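Side-chain contacts in calcium uptake protein 2, mitochondrial (Homo sapiens, PDB 6LB7), which binds calcium through an EF-hand and, as its name suggests, probably helps to regulate calcium uptake into mitochondria: residues I82-T85 against E86-F89; R119-F122 against K123-K126; T156-Q159 against M160-G164. All coordinates share one frame; numbering follows the deposited sequence.

Contact 1 (I82-T85 against E86-F89)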
loop_
_atom_site.group_PDB
_atom_site.type_symbol
_atom_site.label_atom_id
_atom_site.label_comp_id
_atom_site.label_asym_id
_atom_site.label_seq_id
_atom_site.Cartn_x
_atom_site.Cartn_y
_atom_site.Cartn_z
ATOM N N ILE B 82 -25.990 7.289 14.608
ATOM C CA ILE B 82 -24.897 6.998 13.692
ATOM C C ILE B 82 -25.439 6.072 12.615
ATOM O O ILE B 82 -25.971 4.998 12.925
ATOM C CB ILE B 82 -23.699 6.348 14.405
ATOM C CG1 ILE B 82 -23.134 7.262 15.504
ATOM C CG2 ILE B 82 -22.628 5.951 13.387
ATOM C CD1 ILE B 82 -22.078 6.567 16.397
ATOM N N SER B 83 -25.321 6.488 11.359
ATOM C CA SER B 83 -25.870 5.712 10.255
ATOM C C SER B 83 -24.886 4.628 9.841
ATOM O O SER B 83 -23.717 4.633 10.238
ATOM C CB SER B 83 -26.168 6.617 9.059
ATOM O OG SER B 83 -24.947 7.046 8.471
ATOM N N TYR B 84 -25.370 3.701 9.003
ATOM C CA TYR B 84 -24.514 2.624 8.497
ATOM C C TYR B 84 -23.301 3.181 7.759
ATOM O O TYR B 84 -22.172 2.707 7.940
ATOM C CB TYR B 84 -25.318 1.693 7.577
ATOM C CG TYR B 84 -24.473 0.592 6.993
ATOM C CD1 TYR B 84 -23.836 -0.317 7.824
ATOM C CD2 TYR B 84 -24.287 0.468 5.620
ATOM C CE1 TYR B 84 -23.048 -1.329 7.321
ATOM C CE2 TYR B 84 -23.490 -0.557 5.099
ATOM C CZ TYR B 84 -22.877 -1.451 5.964
ATOM O OH TYR B 84 -22.076 -2.479 5.501
ATOM N N THR B 85 -23.525 4.183 6.907
ATOM C CA THR B 85 -22.445 4.877 6.206
ATOM C C THR B 85 -21.399 5.399 7.183
ATOM O O THR B 85 -20.185 5.211 7.000
ATOM C CB THR B 85 -23.033 6.046 5.403
ATOM O OG1 THR B 85 -23.866 5.543 4.344
ATOM C CG2 THR B 85 -21.934 6.919 4.829
ATOM N N GLU B 86 -21.862 6.064 8.235
ATOM C CA GLU B 86 -20.946 6.668 9.194
ATOM C C GLU B 86 -20.218 5.604 10.017
ATOM O O GLU B 86 -19.032 5.760 10.327
ATOM C CB GLU B 86 -21.737 7.631 10.075
ATOM C CG GLU B 86 -22.371 8.749 9.253
ATOM C CD GLU B 86 -23.283 9.640 10.080
ATOM O OE1 GLU B 86 -23.791 9.169 11.124
ATOM O OE2 GLU B 86 -23.495 10.809 9.678
ATOM N N TYR B 87 -20.902 4.508 10.347
ATOM C CA TYR B 87 -20.268 3.366 11.013
ATOM C C TYR B 87 -19.080 2.833 10.202
ATOM O O TYR B 87 -17.981 2.649 10.736
ATOM C CB TYR B 87 -21.342 2.285 11.258
ATOM C CG TYR B 87 -20.853 0.882 11.553
ATOM C CD1 TYR B 87 -20.945 -0.123 10.591
ATOM C CD2 TYR B 87 -20.320 0.549 12.802
ATOM C CE1 TYR B 87 -20.505 -1.429 10.871
ATOM C CE2 TYR B 87 -19.864 -0.745 13.081
ATOM C CZ TYR B 87 -19.963 -1.722 12.118
ATOM O OH TYR B 87 -19.534 -2.996 12.395
ATOM N N LEU B 88 -19.265 2.623 8.895
ATOM C CA LEU B 88 -18.156 2.155 8.061
ATOM C C LEU B 88 -17.022 3.174 8.004
ATOM O O LEU B 88 -15.844 2.805 8.013
ATOM C CB LEU B 88 -18.646 1.848 6.646
ATOM C CG LEU B 88 -19.693 0.749 6.443
ATOM C CD1 LEU B 88 -19.857 0.523 4.942
ATOM C CD2 LEU B 88 -19.267 -0.537 7.169
ATOM N N PHE B 89 -17.360 4.461 7.929
ATOM C CA PHE B 89 -16.333 5.494 7.910
ATOM C C PHE B 89 -15.500 5.480 9.189
ATOM O O PHE B 89 -14.262 5.527 9.142
ATOM C CB PHE B 89 -16.979 6.863 7.700
ATOM C CG PHE B 89 -16.003 7.989 7.773
ATOM C CD1 PHE B 89 -16.010 8.856 8.849
ATOM C CD2 PHE B 89 -15.045 8.147 6.785
ATOM C CE1 PHE B 89 -15.090 9.888 8.915
ATOM C CE2 PHE B 89 -14.124 9.161 6.854
ATOM C CZ PHE B 89 -14.149 10.031 7.918
#

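Contact 2 (R119-F122 against K123-K126). With CA (calcium ion), chain F.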
loop_
_atom_site.group_PDB
_atom_site.type_symbol
_atom_site.label_atom_id
_atom_site.label_comp_id
_atom_site.label_asym_id
_atom_site.label_seq_id
_atom_site.Cartn_x
_atom_site.Cartn_y
_atom_site.Cartn_z
ATOM N N ARG B 119 -22.034 18.626 1.931
ATOM C CA ARG B 119 -22.287 18.042 0.613
ATOM C C ARG B 119 -21.195 17.059 0.219
ATOM O O ARG B 119 -21.468 16.034 -0.418
ATOM C CB ARG B 119 -22.398 19.155 -0.436
ATOM C CG ARG B 119 -22.013 18.732 -1.851
ATOM C CD ARG B 119 -21.961 19.927 -2.831
ATOM N NE ARG B 119 -21.087 20.993 -2.348
ATOM C CZ ARG B 119 -21.519 22.085 -1.725
ATOM N NH1 ARG B 119 -22.811 22.258 -1.511
ATOM N NH2 ARG B 119 -20.659 23.001 -1.307
ATOM N N GLU B 120 -19.948 17.352 0.590
ATOM C CA GLU B 120 -18.856 16.431 0.303
ATOM C C GLU B 120 -18.913 15.194 1.199
ATOM O O GLU B 120 -18.599 14.086 0.755
ATOM C CB GLU B 120 -17.524 17.148 0.477
ATOM C CG GLU B 120 -17.304 18.226 -0.596
ATOM C CD GLU B 120 -16.076 19.058 -0.312
ATOM O OE1 GLU B 120 -15.876 19.430 0.866
ATOM O OE2 GLU B 120 -15.321 19.339 -1.264
ATOM N N PHE B 121 -19.286 15.366 2.467
ATOM C CA PHE B 121 -19.419 14.210 3.352
ATOM C C PHE B 121 -20.539 13.305 2.876
ATOM O O PHE B 121 -20.469 12.083 3.037
ATOM C CB PHE B 121 -19.675 14.685 4.780
ATOM C CG PHE B 121 -19.476 13.633 5.830
ATOM C CD1 PHE B 121 -18.208 13.141 6.107
ATOM C CD2 PHE B 121 -20.559 13.156 6.566
ATOM C CE1 PHE B 121 -18.016 12.183 7.098
ATOM C CE2 PHE B 121 -20.378 12.191 7.557
ATOM C CZ PHE B 121 -19.105 11.711 7.826
ATOM N N PHE B 122 -21.565 13.889 2.254
ATOM C CA PHE B 122 -22.707 13.133 1.770
ATOM C C PHE B 122 -22.332 12.178 0.647
ATOM O O PHE B 122 -23.093 11.256 0.348
ATOM C CB PHE B 122 -23.804 14.108 1.309
ATOM C CG PHE B 122 -25.105 13.437 0.996
ATOM C CD1 PHE B 122 -25.933 13.000 2.020
ATOM C CD2 PHE B 122 -25.498 13.229 -0.314
ATOM C CE1 PHE B 122 -27.137 12.371 1.748
ATOM C CE2 PHE B 122 -26.703 12.600 -0.601
ATOM C CZ PHE B 122 -27.525 12.170 0.433
ATOM N N LYS B 123 -21.177 12.370 0.021
ATOM C CA LYS B 123 -20.725 11.430 -0.992
ATOM C C LYS B 123 -20.608 10.011 -0.441
ATOM O O LYS B 123 -20.851 9.043 -1.173
ATOM C CB LYS B 123 -19.381 11.890 -1.557
ATOM C CG LYS B 123 -18.839 11.010 -2.685
ATOM C CD LYS B 123 -17.438 11.450 -3.108
ATOM C CE LYS B 123 -16.407 11.161 -2.014
ATOM N NZ LYS B 123 -15.147 11.970 -2.153
ATOM N N LEU B 124 -20.228 9.858 0.834
ATOM C CA LEU B 124 -20.125 8.511 1.400
ATOM C C LEU B 124 -21.483 7.811 1.385
ATOM O O LEU B 124 -21.582 6.633 1.015
ATOM C CB LEU B 124 -19.559 8.574 2.824
ATOM C CG LEU B 124 -18.187 9.264 2.976
ATOM C CD1 LEU B 124 -17.734 9.328 4.429
ATOM C CD2 LEU B 124 -17.116 8.601 2.111
ATOM N N GLN B 125 -22.542 8.535 1.759
ATOM C CA GLN B 125 -23.891 7.969 1.728
ATOM C C GLN B 125 -24.301 7.610 0.307
ATOM O O GLN B 125 -24.890 6.544 0.070
ATOM C CB GLN B 125 -24.879 8.962 2.350
ATOM C CG GLN B 125 -26.344 8.529 2.288
ATOM C CD GLN B 125 -26.646 7.298 3.133
ATOM O OE1 GLN B 125 -26.747 7.385 4.360
ATOM N NE2 GLN B 125 -26.807 6.145 2.479
ATOM N N LYS B 126 -23.971 8.477 -0.657
ATOM C CA LYS B 126 -24.299 8.164 -2.044
ATOM C C LYS B 126 -23.553 6.929 -2.532
ATOM O O LYS B 126 -24.116 6.110 -3.265
ATOM C CB LYS B 126 -24.001 9.372 -2.938
ATOM C CG LYS B 126 -24.931 10.529 -2.704
ATOM C CD LYS B 126 -24.501 11.810 -3.417
ATOM C CE LYS B 126 -25.427 12.914 -3.206
ATOM N NZ LYS B 126 -25.627 13.741 -4.399
HETATM CA CA CA F . -14.357 21.068 0.105
HETATM O O HOH W 1 -16.529 14.007 -0.950
HETATM O O HOH W 2 -22.484 10.786 4.221
HETATM O O HOH W 3 -16.468 22.583 -0.185
#

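Contact 3 (T156-Q159 against M160-G164)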
loop_
_atom_site.group_PDB
_atom_site.type_symbol
_atom_site.label_atom_id
_atom_site.label_comp_id
_atom_site.label_asym_id
_atom_site.label_seq_id
_atom_site.Cartn_x
_atom_site.Cartn_y
_atom_site.Cartn_z
ATOM N N THR B 156 -27.633 13.393 11.744
ATOM C CA THR B 156 -26.903 12.463 12.607
ATOM C C THR B 156 -25.925 13.211 13.508
ATOM O O THR B 156 -25.598 14.372 13.275
ATOM C CB THR B 156 -26.097 11.423 11.807
ATOM O OG1 THR B 156 -25.046 12.096 11.096
ATOM C CG2 THR B 156 -26.993 10.656 10.834
ATOM N N THR B 157 -25.435 12.501 14.530
ATOM C CA THR B 157 -24.448 13.056 15.458
ATOM C C THR B 157 -23.227 13.614 14.732
ATOM O O THR B 157 -22.806 14.746 14.997
ATOM C CB THR B 157 -24.014 11.991 16.464
ATOM O OG1 THR B 157 -25.157 11.503 17.171
ATOM C CG2 THR B 157 -23.013 12.567 17.460
ATOM N N LEU B 158 -22.629 12.830 13.821
ATOM C CA LEU B 158 -21.441 13.319 13.114
ATOM C C LEU B 158 -21.764 14.530 12.237
ATOM O O LEU B 158 -20.990 15.493 12.175
ATOM C CB LEU B 158 -20.817 12.204 12.268
ATOM C CG LEU B 158 -20.055 11.080 12.975
ATOM C CD1 LEU B 158 -19.251 10.280 11.970
ATOM C CD2 LEU B 158 -19.141 11.620 14.107
ATOM N N GLN B 159 -22.886 14.502 11.531
ATOM C CA GLN B 159 -23.204 15.651 10.687
ATOM C C GLN B 159 -23.424 16.905 11.533
ATOM O O GLN B 159 -23.022 18.003 11.139
ATOM C CB GLN B 159 -24.418 15.342 9.815
ATOM C CG GLN B 159 -24.163 14.251 8.806
ATOM C CD GLN B 159 -25.328 14.054 7.880
ATOM O OE1 GLN B 159 -25.326 14.553 6.758
ATOM N NE2 GLN B 159 -26.343 13.332 8.343
ATOM N N MET B 160 -24.024 16.750 12.717
ATOM C CA MET B 160 -24.141 17.862 13.663
ATOM C C MET B 160 -22.775 18.368 14.107
ATOM O O MET B 160 -22.502 19.574 14.069
ATOM C CB MET B 160 -24.928 17.426 14.895
ATOM C CG MET B 160 -26.348 17.025 14.632
ATOM S SD MET B 160 -27.337 18.505 14.440
ATOM C CE MET B 160 -26.525 19.598 15.605
ATOM N N ARG B 161 -21.931 17.454 14.591
ATOM C CA ARG B 161 -20.619 17.831 15.101
ATOM C C ARG B 161 -19.783 18.518 14.026
ATOM O O ARG B 161 -19.088 19.503 14.300
ATOM C CB ARG B 161 -19.920 16.580 15.629
ATOM C CG ARG B 161 -18.451 16.654 15.819
ATOM C CD ARG B 161 -18.034 17.538 16.920
ATOM N NE ARG B 161 -17.128 16.979 17.698
ATOM C CZ ARG B 161 -16.014 17.394 17.821
ATOM N NH1 ARG B 161 -15.654 18.371 17.208
ATOM N NH2 ARG B 161 -15.251 16.821 18.547
ATOM N N PHE B 162 -19.868 18.043 12.785
ATOM C CA PHE B 162 -19.011 18.546 11.719
ATOM C C PHE B 162 -19.605 19.768 11.028
ATOM O O PHE B 162 -18.868 20.699 10.684
ATOM C CB PHE B 162 -18.743 17.443 10.679
ATOM C CG PHE B 162 -17.916 16.279 11.208
ATOM C CD1 PHE B 162 -17.061 16.448 12.294
ATOM C CD2 PHE B 162 -17.996 15.020 10.615
ATOM C CE1 PHE B 162 -16.307 15.383 12.791
ATOM C CE2 PHE B 162 -17.238 13.944 11.104
ATOM C CZ PHE B 162 -16.393 14.127 12.195
ATOM N N PHE B 163 -20.925 19.796 10.817
ATOM C CA PHE B 163 -21.519 20.793 9.936
ATOM C C PHE B 163 -22.679 21.606 10.517
ATOM O O PHE B 163 -23.221 22.452 9.802
ATOM C CB PHE B 163 -21.990 20.118 8.638
ATOM C CG PHE B 163 -21.008 19.113 8.090
ATOM C CD1 PHE B 163 -21.353 17.777 7.965
ATOM C CD2 PHE B 163 -19.727 19.502 7.729
ATOM C CE1 PHE B 163 -20.437 16.849 7.461
ATOM C CE2 PHE B 163 -18.802 18.573 7.240
ATOM C CZ PHE B 163 -19.161 17.248 7.108
ATOM N N GLY B 164 -23.073 21.401 11.772
ATOM C CA GLY B 164 -24.267 22.054 12.290
ATOM C C GLY B 164 -25.529 21.498 11.644
ATOM O O GLY B 164 -25.489 20.639 10.766
#

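Contact 1 (I82-T85 against E86-F89)
Leu88 lies over one face of the Tyr84 ring, one helical turn further on. Its CG makes a CH-pi contact 4.2 Å from the ring centroid and 21° off the normal, displaced toward the rim, while Leu88 CD1 comes within 3.7 Å of Tyr84 CZ. With Tyr84 CG anti to the backbone N (chi1 178°), the phenol runs forward along the helix to lie against Leu88. Tyr87 meets the same ring obliquely, CD1 to CD1 at 4.0 Å, and Phe14 packs against both tyrosines. Further toward the helix start, Ile82 CG2 rests 3.8 Å from Glu86 CB. Here helix 84-94 begins with a capping box: Ser83, the N-cap, accepts from Glu86 N through OG at 3.2 Å, and Glu86 OE1 accepts from Ser83 N at 3.1 Å, the N-H pointing almost straight at it (170°) but from above the carboxylate plane. The other oxygen, OE2, bonds to Thr156 OG1, so both oxygens of this buried carboxylate have partners. With an alanine in place of Glu86, Ser83 N and the Thr156 hydroxyl would probably lose their carboxylate partner, and the helix start one half of its cap. Behind the cap, Tyr87 N reaches Ser83 O at 2.8 Å, the first regular turn.

Contact 2 (R119-F122 against K123-K126)
The calcium site of an EF-hand ends in helix 118-129, and Glu120, in the first turn of that helix, supplies the last ligand of the loop. Its carboxylate grips the calcium ion with both oxygens, OE1 and OE2 each 2.4 Å from the metal; the side chains of Asp109, Asp111 and Asn113, the backbone O of Met115 and a water take the remaining positions. The chain runs extended beyond CG, carrying the carboxylate away from the helix, and OE1 also accepts from Glu117 N. Behind the ligand the backbone is kinked. Lys123 N bonds to Glu120 O at 3.2 Å from well above the carbonyl plane, and Leu124 N likewise turns to Phe121 O; regular spacing returns where Lys126 N meets Phe122 O. One water links Glu120 O to Lys123 NZ, 2.7 Å from each; another bridges the widened step from Phe121 O to Gln125 N, donating to the carbonyl and taking a weak bond from the amide. On the buried flank Phe121 CE1 touches Leu124 CD1 at 3.9 Å, the two side chains slanting past each other. On the exposed flank Gln125 CB lies over a face of the Phe122 ring, whose CE1 is 4.0 Å from Gln125 CG. Phe122 reaches this position with CG anti to N (chi1 -171°), next to its own carbonyl. Two-oxygen binding ties the start of the helix directly to the ion, and the calcium ion's charge probably polarises the carboxylate and favours its ionised form.

Contact 3 (T156-Q159 against M160-G164)
Leu158 and Phe162 lie side by side and point the same way, with Leu158 CB 4.1 Å from Phe162 CE2. Phe162 CG is anti to its own carbonyl carbon (chi1 -66°), which brings the ring back along the helix, where Phe162 CD2 is 3.4 Å from Leu158 O. Phe163 turns its ring so that Phe162 CB sits above the centre of one face, and Phe163 CD1 comes within 3.6 Å of Gln159 O. That carbonyl also receives Phe163 N at 2.8 Å. Toward the start of the helix, Gln159 extends back to Thr156, the N-cap residue, whose OG1 accepts from both Gln159 N and Gln159 NE2, each at 3.3 Å; the hydroxyl lies close to the amide plane. NE2 bonds to Ile154 O as well, and its two bonds probably fix the rotation of the amide. Met160 curls over the same end, its CG 3.1 Å from Thr156 O. Gly164, with positive phi, takes the chain out of this short helix. Leu158 and Gln159 face helix 84-94 at Glu86, Phe163 reaches Lys118 of helix 118-129, Thr157 packs on helix 72-76, and the Phe162 ring meets Phe179 of helix 173-196 edge-to-face.

The three contacts are turns of three helices packed together, with centres 11 Å apart for contacts 1 and 2 and 13 Å for each of the other pairs. Glu86 joins contact 1 to contact 3: its OE2 lies 2.5 Å from Thr156 OG1, a probable hydrogen bond that couples the capped starts of two helices. Contact 1 meets contact 2 through apolar packing, with Thr85 CG2 3.5 Å from Leu124 CB and Phe89 CD2 3.8 Å from Leu124 CD1. Contacts 2 and 3 touch where Phe121 CB approaches Phe163 CZ at 3.5 Å. Contact 2 holds Glu120, one of the five residues that bind the ion; the side chains of Phe163 and Phe89 are about 9 Å and 14 Å from it.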